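Local coordinates for putative branched-chain amino acid transport system substrate-binding protein (PDB 3TX6), which binds p-coumaric acid and related aromatic acids derived from lignin, probably as the periplasmic component of an ABC transporter, at the 3-(4-hydroxy-phenyl)pyruvic acid site. Coordinates in Å, arbitrary orientation; residue numbers count along the deposited sequence, not the author numbering.

The 3-(4-hydroxy-phenyl)pyruvic acid site. Residues 23, 77-80, 99-101, 116, 143, 147, 174, 199, 223-224, 282-283, 286. With ENO (3-(4-hydroxy-phenyl)pyruvic acid), chain B.
In the interdomain cleft of this periplasmic binding protein, where 3-(4-hydroxy-phenyl)pyruvic acid is wholly buried, Pro101 CD lies over one face of the phenol ring, 3.5 Å from its centroid, and the edge of Phe283, at CE1, points nearly perpendicularly at the opposite face. With His223 the roles reverse: the C6 rim of the phenol ring of ENO points at the middle of the His223 face, the planes at 81°. Leu23 and Gln282 CB sandwich the Phe283 faces and hold its edge inward. Tyr147, its CG anti to the backbone N (chi1 -178°), turns one face to the keto carbon C2, which sits 3.6 Å above the ring plane and toward its rim.

Arg174, extended from CG to NE, has Pro80 CD and Tyr143 CE2 on opposite guanidinium faces and meets the carboxylate end-on and nearly coplanar: NH1 forms a salt bridge to O2 at 2.7 Å and NH2 bonds O1 at 2.9 Å. O2 also accepts an almost straight bond from Thr79 N (2.8 Å), at the start of helix 79-92, whose amino end may further stabilise the charge. Thr79 OG1 lies within bonding distance of O2, the keto oxygen O4 and Pro101 O, which must share its one hydrogen. Ser199 OG grips O1 at 2.7 Å, positioned by Tyr143 OH. At the far end, Gln282 NE2 donates an in-plane, almost straight hydrogen bond (3.0 Å, 176° at H) to the phenol oxygen O3. His286 NE2 hydrogen-bonds O3 at 2.6 Å, direction undecided; the pair probably favours ligands with a para-hydroxyl.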
ATOM      1  N   LEU A  23      -8.168  -3.081   5.573  1.00 14.92           N
ATOM      2  CA  LEU A  23      -7.382  -2.818   4.363  1.00 14.94           C
ATOM      3  C   LEU A  23      -7.986  -3.545   3.167  1.00 14.95           C
ATOM      4  O   LEU A  23      -8.118  -2.964   2.085  1.00 16.05           O
ATOM      5  CB  LEU A  23      -5.918  -3.242   4.549  1.00 15.19           C
ATOM      6  CG  LEU A  23      -5.051  -2.265   5.347  1.00 15.06           C
ATOM      7  CD1 LEU A  23      -5.519  -2.131   6.819  1.00 19.98           C
ATOM      8  CD2 LEU A  23      -3.581  -2.669   5.271  1.00 17.25           C
ATOM      9  N   SER A  77      -3.246  -7.836   0.962  1.00 12.52           N
ATOM     10  CA  SER A  77      -3.477  -6.555   1.629  1.00 14.09           C
ATOM     11  C   SER A  77      -2.334  -6.128   2.569  1.00 12.98           C
ATOM     12  O   SER A  77      -2.208  -4.965   2.937  1.00 14.26           O
ATOM     13  CB  SER A  77      -4.786  -6.614   2.435  1.00 14.57           C
ATOM     14  OG  SER A  77      -5.897  -6.883   1.573  1.00 14.08           O
ATOM     15  N   VAL A  78      -1.590  -7.113   3.046  1.00 13.42           N
ATOM     16  CA  VAL A  78      -0.510  -6.909   4.009  1.00 14.81           C
ATOM     17  C   VAL A  78       0.689  -7.728   3.525  1.00 13.37           C
ATOM     18  O   VAL A  78       0.545  -8.582   2.637  1.00 13.25           O
ATOM     19  CB  VAL A  78      -0.923  -7.196   5.469  1.00 15.32           C
ATOM     20  CG1 VAL A  78      -1.863  -6.107   5.986  1.00 16.24           C
ATOM     21  CG2 VAL A  78      -1.528  -8.606   5.598  1.00 15.95           C
ATOM     22  N   THR A  79       1.868  -7.403   4.060  1.00 14.60           N
ATOM     23  CA  THR A  79       3.111  -7.932   3.489  1.00 14.63           C
ATOM     24  C   THR A  79       3.264  -9.451   3.525  1.00 14.33           C
ATOM     25  O   THR A  79       3.616 -10.020   2.492  1.00 14.75           O
ATOM     26  CB  THR A  79       4.354  -7.207   4.058  1.00 15.61           C
ATOM     27  OG1 THR A  79       4.234  -5.811   3.740  1.00 17.38           O
ATOM     28  CG2 THR A  79       5.643  -7.780   3.491  1.00 17.13           C
ATOM     29  N   PRO A  80       2.983 -10.119   4.655  1.00 14.99           N
ATOM     30  CA  PRO A  80       3.270 -11.568   4.673  1.00 15.82           C
ATOM     31  C   PRO A  80       2.518 -12.380   3.584  1.00 15.69           C
ATOM     32  O   PRO A  80       3.144 -13.154   2.865  1.00 16.39           O
ATOM     33  CB  PRO A  80       2.916 -11.982   6.124  1.00 20.78           C
ATOM     34  CG  PRO A  80       3.221 -10.722   6.895  1.00 19.70           C
ATOM     35  CD  PRO A  80       2.666  -9.637   5.996  1.00 17.22           C
ATOM     36  N   LEU A  99      -0.531  -5.548  -3.761  1.00 12.34           N
ATOM     37  CA  LEU A  99      -1.349  -4.505  -3.131  1.00 13.24           C
ATOM     38  C   LEU A  99      -0.842  -4.123  -1.712  1.00 12.74           C
ATOM     39  O   LEU A  99      -1.484  -3.326  -1.031  1.00 15.31           O
ATOM     40  CB  LEU A  99      -2.826  -4.902  -3.141  1.00 15.43           C
ATOM     41  CG  LEU A  99      -3.455  -5.210  -4.499  1.00 14.20           C
ATOM     42  CD1 LEU A  99      -4.954  -5.585  -4.353  1.00 14.56           C
ATOM     43  CD2 LEU A  99      -3.271  -4.092  -5.542  1.00 14.32           C
ATOM     44  N   ALA A 100       0.321  -4.654  -1.325  1.00 13.44           N
ATOM     45  CA  ALA A 100       1.049  -4.302  -0.107  1.00 13.85           C
ATOM     46  C   ALA A 100       2.502  -4.193  -0.470  1.00 14.39           C
ATOM     47  O   ALA A 100       2.927  -4.814  -1.415  1.00 15.55           O
ATOM     48  CB  ALA A 100       0.892  -5.368   0.961  1.00 14.94           C
ATOM     49  N   PRO A 101       3.223  -3.280   0.199  1.00 14.87           N
ATOM     50  CA  PRO A 101       4.643  -3.212  -0.088  1.00 17.33           C
ATOM     51  C   PRO A 101       5.247  -4.589   0.325  1.00 21.69           C
ATOM     52  O   PRO A 101       4.706  -5.342   1.160  1.00 22.74           O
ATOM     53  CB  PRO A 101       5.113  -1.986   0.671  1.00 21.36           C
ATOM     54  CG  PRO A 101       4.100  -1.691   1.670  1.00 17.62           C
ATOM     55  CD  PRO A 101       2.832  -2.407   1.307  1.00 15.77           C
ATOM     56  N   PRO A 116       1.611  -0.150  -3.920  1.00 14.50           N
ATOM     57  CA  PRO A 116       1.930   0.774  -2.803  1.00 14.58           C
ATOM     58  C   PRO A 116       3.271   1.467  -2.966  1.00 14.11           C
ATOM     59  O   PRO A 116       4.204   0.917  -3.554  1.00 15.79           O
ATOM     60  CB  PRO A 116       1.917  -0.126  -1.571  1.00 14.63           C
ATOM     61  CG  PRO A 116       1.025  -1.255  -1.970  1.00 14.62           C
ATOM     62  CD  PRO A 116       1.410  -1.506  -3.422  1.00 13.58           C
ATOM     63  N   TYR A 143       6.117  -3.512  13.717  1.00 21.18           N
ATOM     64  CA  TYR A 143       5.959  -4.973  13.726  1.00 20.49           C
ATOM     65  C   TYR A 143       7.265  -5.706  13.757  1.00 24.00           C
ATOM     66  O   TYR A 143       8.268  -5.282  13.152  1.00 25.11           O
ATOM     67  CB  TYR A 143       5.204  -5.515  12.506  1.00 23.66           C
ATOM     68  CG  TYR A 143       3.808  -4.992  12.283  1.00 22.73           C
ATOM     69  CD1 TYR A 143       2.895  -4.874  13.318  1.00 27.09           C
ATOM     70  CD2 TYR A 143       3.360  -4.742  10.999  1.00 21.02           C
ATOM     71  CE1 TYR A 143       1.612  -4.433  13.078  1.00 24.00           C
ATOM     72  CE2 TYR A 143       2.088  -4.296  10.752  1.00 23.45           C
ATOM     73  CZ  TYR A 143       1.191  -4.174  11.796  1.00 23.70           C
ATOM     74  OH  TYR A 143      -0.079  -3.732  11.552  1.00 22.45           O
ATOM     75  N   TYR A 147       7.498  -6.247   7.207  1.00 21.39           N
ATOM     76  CA  TYR A 147       7.021  -4.867   7.065  1.00 18.65           C
ATOM     77  C   TYR A 147       7.680  -3.966   8.113  1.00 20.07           C
ATOM     78  O   TYR A 147       8.170  -2.872   7.785  1.00 18.19           O
ATOM     79  CB  TYR A 147       5.489  -4.788   7.201  1.00 18.93           C
ATOM     80  CG  TYR A 147       4.921  -3.376   7.020  1.00 17.56           C
ATOM     81  CD1 TYR A 147       4.805  -2.787   5.751  1.00 18.23           C
ATOM     82  CD2 TYR A 147       4.541  -2.609   8.129  1.00 17.30           C
ATOM     83  CE1 TYR A 147       4.307  -1.504   5.602  1.00 18.04           C
ATOM     84  CE2 TYR A 147       4.024  -1.320   7.974  1.00 17.97           C
ATOM     85  CZ  TYR A 147       3.940  -0.754   6.716  1.00 16.03           C
ATOM     86  OH  TYR A 147       3.434   0.509   6.507  1.00 17.57           O
ATOM     87  N   ARG A 174       1.618  -8.381  15.197  1.00 31.90           N
ATOM     88  CA  ARG A 174       0.332  -7.930  14.648  1.00 31.24           C
ATOM     89  C   ARG A 174      -0.860  -8.190  15.574  1.00 32.97           C
ATOM     90  O   ARG A 174      -1.716  -7.317  15.736  1.00 47.72           O
ATOM     91  CB  ARG A 174       0.053  -8.560  13.268  1.00 31.03           C
ATOM     92  CG  ARG A 174       0.969  -8.032  12.188  1.00 28.40           C
ATOM     93  CD  ARG A 174       0.811  -8.768  10.856  1.00 25.44           C
ATOM     94  NE  ARG A 174       1.867  -8.284   9.973  1.00 23.13           N
ATOM     95  CZ  ARG A 174       1.726  -7.317   9.070  1.00 21.59           C
ATOM     96  NH1 ARG A 174       2.781  -6.932   8.400  1.00 21.57           N
ATOM     97  NH2 ARG A 174       0.543  -6.736   8.834  1.00 19.53           N
ATOM     98  N   SER A 199       0.162  -0.883  10.665  1.00 19.64           N
ATOM     99  CA  SER A 199      -0.901  -0.650   9.685  1.00 20.09           C
ATOM    100  C   SER A 199      -2.230  -0.943  10.348  1.00 24.03           C
ATOM    101  O   SER A 199      -2.291  -1.636  11.359  1.00 25.84           O
ATOM    102  CB  SER A 199      -0.726  -1.549   8.477  1.00 21.42           C
ATOM    103  OG  SER A 199      -0.800  -2.912   8.841  1.00 21.98           O
ATOM    104  N   HIS A 223       2.154   4.810   5.689  1.00 18.84           N
ATOM    105  CA  HIS A 223       1.024   4.778   4.773  1.00 16.89           C
ATOM    106  C   HIS A 223       0.114   3.582   5.016  1.00 17.67           C
ATOM    107  O   HIS A 223      -0.995   3.560   4.510  1.00 17.32           O
ATOM    108  CB  HIS A 223       1.432   4.930   3.309  1.00 17.51           C
ATOM    109  CG  HIS A 223       2.507   3.961   2.824  1.00 17.18           C
ATOM    110  ND1 HIS A 223       3.550   3.544   3.584  1.00 16.99           N
ATOM    111  CD2 HIS A 223       2.742   3.472   1.535  1.00 14.74           C
ATOM    112  CE1 HIS A 223       4.357   2.755   2.795  1.00 14.81           C
ATOM    113  NE2 HIS A 223       3.852   2.724   1.567  1.00 16.47           N
ATOM    114  N   GLY A 224       0.569   2.617   5.825  1.00 18.13           N
ATOM    115  CA  GLY A 224      -0.288   1.542   6.322  1.00 19.13           C
ATOM    116  C   GLY A 224      -1.395   2.007   7.240  1.00 21.33           C
ATOM    117  O   GLY A 224      -2.327   1.207   7.518  1.00 21.38           O
ATOM    118  N   GLN A 282      -6.308   4.910   1.267  1.00 16.19           N
ATOM    119  CA  GLN A 282      -5.057   4.400   0.676  1.00 15.81           C
ATOM    120  C   GLN A 282      -5.286   3.094  -0.055  1.00 13.78           C
ATOM    121  O   GLN A 282      -4.755   2.878  -1.141  1.00 14.60           O
ATOM    122  CB  GLN A 282      -4.046   4.189   1.808  1.00 14.87           C
ATOM    123  CG  GLN A 282      -2.669   3.648   1.440  1.00 14.79           C
ATOM    124  CD  GLN A 282      -1.746   4.633   0.748  1.00 14.73           C
ATOM    125  OE1 GLN A 282      -2.054   5.833   0.630  1.00 16.53           O
ATOM    126  NE2 GLN A 282      -0.606   4.125   0.301  1.00 19.12           N
ATOM    127  N   PHE A 283      -6.070   2.226   0.562  1.00 14.91           N
ATOM    128  CA  PHE A 283      -6.150   0.802   0.166  1.00 13.30           C
ATOM    129  C   PHE A 283      -7.067   0.567  -1.035  1.00 12.27           C
ATOM    130  O   PHE A 283      -6.692  -0.115  -2.009  1.00 14.18           O
ATOM    131  CB  PHE A 283      -6.556  -0.026   1.405  1.00 13.46           C
ATOM    132  CG  PHE A 283      -5.734   0.366   2.590  1.00 14.10           C
ATOM    133  CD1 PHE A 283      -4.388   0.140   2.578  1.00 17.10           C
ATOM    134  CD2 PHE A 283      -6.293   1.044   3.683  1.00 16.14           C
ATOM    135  CE1 PHE A 283      -3.587   0.602   3.598  1.00 16.84           C
ATOM    136  CE2 PHE A 283      -5.489   1.488   4.731  1.00 18.21           C
ATOM    137  CZ  PHE A 283      -4.120   1.263   4.689  1.00 18.37           C
ATOM    138  N   HIS A 286      -5.300   1.173  -4.258  1.00 15.00           N
ATOM    139  CA  HIS A 286      -4.355   0.216  -4.842  1.00 13.66           C
ATOM    140  C   HIS A 286      -5.022  -0.749  -5.789  1.00 14.14           C
ATOM    141  O   HIS A 286      -4.460  -1.017  -6.853  1.00 14.20           O
ATOM    142  CB  HIS A 286      -3.544  -0.527  -3.794  1.00 15.40           C
ATOM    143  CG  HIS A 286      -2.714   0.354  -2.919  1.00 16.45           C
ATOM    144  ND1 HIS A 286      -2.012   1.441  -3.370  1.00 17.70           N
ATOM    145  CD2 HIS A 286      -2.478   0.271  -1.551  1.00 16.84           C
ATOM    146  CE1 HIS A 286      -1.354   2.000  -2.316  1.00 17.38           C
ATOM    147  NE2 HIS A 286      -1.641   1.295  -1.217  1.00 20.53           N
TER
HETATM  148  O4  ENO B 386       1.966  -3.961   3.963  1.00 19.20           O
HETATM  149  C9  ENO B 386      -0.458  -1.816   2.886  1.00 16.67           C
HETATM  150  C8  ENO B 386      -0.581  -0.898   1.863  1.00 17.51           C
HETATM  151  C7  ENO B 386       0.116   0.319   1.894  1.00 17.59           C
HETATM  152  C6  ENO B 386       1.007   0.539   2.927  1.00 16.77           C
HETATM  153  C5  ENO B 386       1.129  -0.368   3.976  1.00 18.95           C
HETATM  154  C4  ENO B 386       0.404  -1.573   3.961  1.00 16.72           C
HETATM  155  O3  ENO B 386      -0.027   1.194   0.825  1.00 25.70           O
HETATM  156  C3  ENO B 386       0.473  -2.531   5.117  1.00 20.31           C
HETATM  157  C2  ENO B 386       1.388  -3.691   5.029  1.00 19.53           C
HETATM  158  C1  ENO B 386       1.476  -4.560   6.194  1.00 19.53           C
HETATM  159  O2  ENO B 386       2.203  -5.571   6.110  1.00 18.36           O
HETATM  160  O1  ENO B 386       0.840  -4.291   7.257  1.00 20.01           O